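Hydrogenase expression/formation protein (HypB) (PDB 2WSM) probably binds and hydrolyses GTP, binds nickel and zinc, and acts in hydrogenase maturation, dimerizing in a GTP-dependent way. Local coordinates at residues H97-Y100 against H101-K105. Numbering follows the deposited sequence.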
loop_
_atom_site.group_PDB
_atom_site.type_symbol
_atom_site.label_atom_id
_atom_site.label_comp_id
_atom_site.label_asym_id
_atom_site.label_seq_id
_atom_site.Cartn_x
_atom_site.Cartn_y
_atom_site.Cartn_z
ATOM N N HIS A 97 -8.966 4.535 12.912
ATOM C CA HIS A 97 -10.349 4.979 13.046
ATOM C C HIS A 97 -11.364 3.855 12.888
ATOM O O HIS A 97 -12.388 3.847 13.568
ATOM C CB HIS A 97 -10.678 6.105 12.062
ATOM C CG HIS A 97 -11.960 6.812 12.374
ATOM N ND1 HIS A 97 -13.193 6.325 11.993
ATOM C CD2 HIS A 97 -12.202 7.963 13.046
ATOM C CE1 HIS A 97 -14.139 7.149 12.411
ATOM N NE2 HIS A 97 -13.563 8.152 13.051
ATOM N N MET A 98 -11.085 2.915 11.993
ATOM C CA MET A 98 -12.014 1.812 11.733
ATOM C C MET A 98 -12.250 0.915 12.945
ATOM O O MET A 98 -13.278 0.248 13.032
ATOM C CB MET A 98 -11.522 0.944 10.576
ATOM C CG MET A 98 -11.741 1.530 9.208
ATOM S SD MET A 98 -10.973 0.471 7.974
ATOM C CE MET A 98 -10.941 1.560 6.547
ATOM N N ILE A 99 -11.298 0.871 13.870
ATOM C CA ILE A 99 -11.459 0.005 15.024
ATOM C C ILE A 99 -11.613 0.790 16.316
ATOM O O ILE A 99 -11.905 0.220 17.363
ATOM C CB ILE A 99 -10.279 -0.981 15.183
ATOM C CG1 ILE A 99 -9.060 -0.263 15.753
ATOM C CG2 ILE A 99 -9.977 -1.692 13.858
ATOM C CD1 ILE A 99 -7.828 -1.155 15.858
ATOM N N TYR A 100 -11.416 2.096 16.228
ATOM C CA TYR A 100 -11.368 2.952 17.403
ATOM C C TYR A 100 -12.594 2.778 18.296
ATOM O O TYR A 100 -12.461 2.677 19.508
ATOM C CB TYR A 100 -11.184 4.405 16.964
ATOM C CG TYR A 100 -11.400 5.433 18.043
ATOM C CD1 TYR A 100 -10.703 5.369 19.242
ATOM C CD2 TYR A 100 -12.281 6.491 17.848
ATOM C CE1 TYR A 100 -10.893 6.314 20.224
ATOM C CE2 TYR A 100 -12.478 7.444 18.825
ATOM C CZ TYR A 100 -11.781 7.352 20.010
ATOM O OH TYR A 100 -11.978 8.302 20.982
ATOM N N HIS A 101 -13.779 2.710 17.692
ATOM C CA HIS A 101 -15.019 2.509 18.446
ATOM C C HIS A 101 -15.379 1.040 18.623
ATOM O O HIS A 101 -16.381 0.718 19.264
ATOM C CB HIS A 101 -16.198 3.212 17.766
ATOM C CG HIS A 101 -15.941 4.647 17.435
ATOM N ND1 HIS A 101 -15.883 5.634 18.394
ATOM C CD2 HIS A 101 -15.741 5.265 16.246
ATOM C CE1 HIS A 101 -15.649 6.798 17.814
ATOM N NE2 HIS A 101 -15.558 6.601 16.510
ATOM N N ARG A 102 -14.583 0.145 18.050
ATOM C CA ARG A 102 -14.912 -1.277 18.087
ATOM C C ARG A 102 -14.190 -2.002 19.215
ATOM O O ARG A 102 -14.653 -3.025 19.711
ATOM C CB ARG A 102 -14.588 -1.933 16.745
ATOM C CG ARG A 102 -15.364 -1.350 15.556
ATOM C CD ARG A 102 -16.812 -1.823 15.551
ATOM N NE ARG A 102 -17.646 -1.039 16.454
ATOM C CZ ARG A 102 -18.714 -1.507 17.089
ATOM N NH1 ARG A 102 -19.403 -0.706 17.889
ATOM N NH2 ARG A 102 -19.085 -2.777 16.943
ATOM N N LEU A 103 -13.048 -1.457 19.616
ATOM C CA LEU A 103 -12.191 -2.092 20.607
ATOM C C LEU A 103 -12.882 -2.400 21.936
ATOM O O LEU A 103 -12.581 -3.409 22.572
ATOM C CB LEU A 103 -10.944 -1.236 20.843
ATOM C CG LEU A 103 -9.952 -1.269 19.679
ATOM C CD1 LEU A 103 -8.737 -0.404 19.960
ATOM C CD2 LEU A 103 -9.535 -2.706 19.415
ATOM N N LYS A 104 -13.805 -1.539 22.354
ATOM C CA LYS A 104 -14.467 -1.720 23.649
ATOM C C LYS A 104 -15.210 -3.058 23.739
ATOM O O LYS A 104 -15.136 -3.756 24.751
ATOM C CB LYS A 104 -15.406 -0.548 23.949
ATOM C CG LYS A 104 -14.777 0.815 23.657
ATOM C CD LYS A 104 -15.507 1.959 24.354
ATOM C CE LYS A 104 -15.160 2.017 25.840
ATOM N NZ LYS A 104 -15.694 3.242 26.504
ATOM N N LYS A 105 -15.910 -3.416 22.666
ATOM C CA LYS A 105 -16.621 -4.684 22.602
ATOM C C LYS A 105 -15.662 -5.853 22.792
ATOM O O LYS A 105 -16.066 -6.934 23.206
ATOM C CB LYS A 105 -17.367 -4.802 21.274
ATOM C CG LYS A 105 -17.693 -6.231 20.829
ATOM C CD LYS A 105 -18.483 -6.223 19.517
ATOM C CE LYS A 105 -18.545 -7.601 18.872
ATOM N NZ LYS A 105 -19.814 -8.320 19.161
HETATM O O HOH W 1 -14.162 2.527 14.983
#
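I99 and L103 form the tight side of this turn, where one carbonyl oxygen receives two backbone N-H groups. L103 N reaches I99 O at 3.0 Å, nearly in line with the carbonyl bond (C=O...N 169°), whereas R102 N, 2.8 Å from I99 O, approaches from above the carbonyl plane. Both side chains are buried, and branched aliphatics suit the place: I99 CG1 lies 4.1 Å from L103 CG, I99 also touches M63 of strand 60-64 and I114 of strand 111-118, and L103 touches L112. R102 lays its CG 3.6 Å from M98 O, then bends at chi2 and chi3; its long chain suits an exposed position from which NH2 must reach a salt bridge with E84. Residues 97-105 run from the weakly bonded helix 96-100 into the turn before strand 111-118, in the parallel sheet of this P-loop GTPase domain, with helix 12-28 lying against Y100 through K20 and N21. Toward solvent the packing is aromatic, flat rings whose polar atoms tolerate water. Y100 CG stands anti to the backbone N (chi1 168°), which places CD2 over one face of the H101 imidazole, 3.4 Å from H101 CE1, with the planes oblique to each other. H97 stands farther off, in a T-shaped pair: H101 directs its ring edge at the H97 face, centroids 5.7 Å apart. An alanine in place of Y100 would probably leave one face of the H101 ring without its cover and the imidazole freer to turn. A water bridges H97 O and H101 N, donating to H97 O at 2.6 Å and accepting from H101 N.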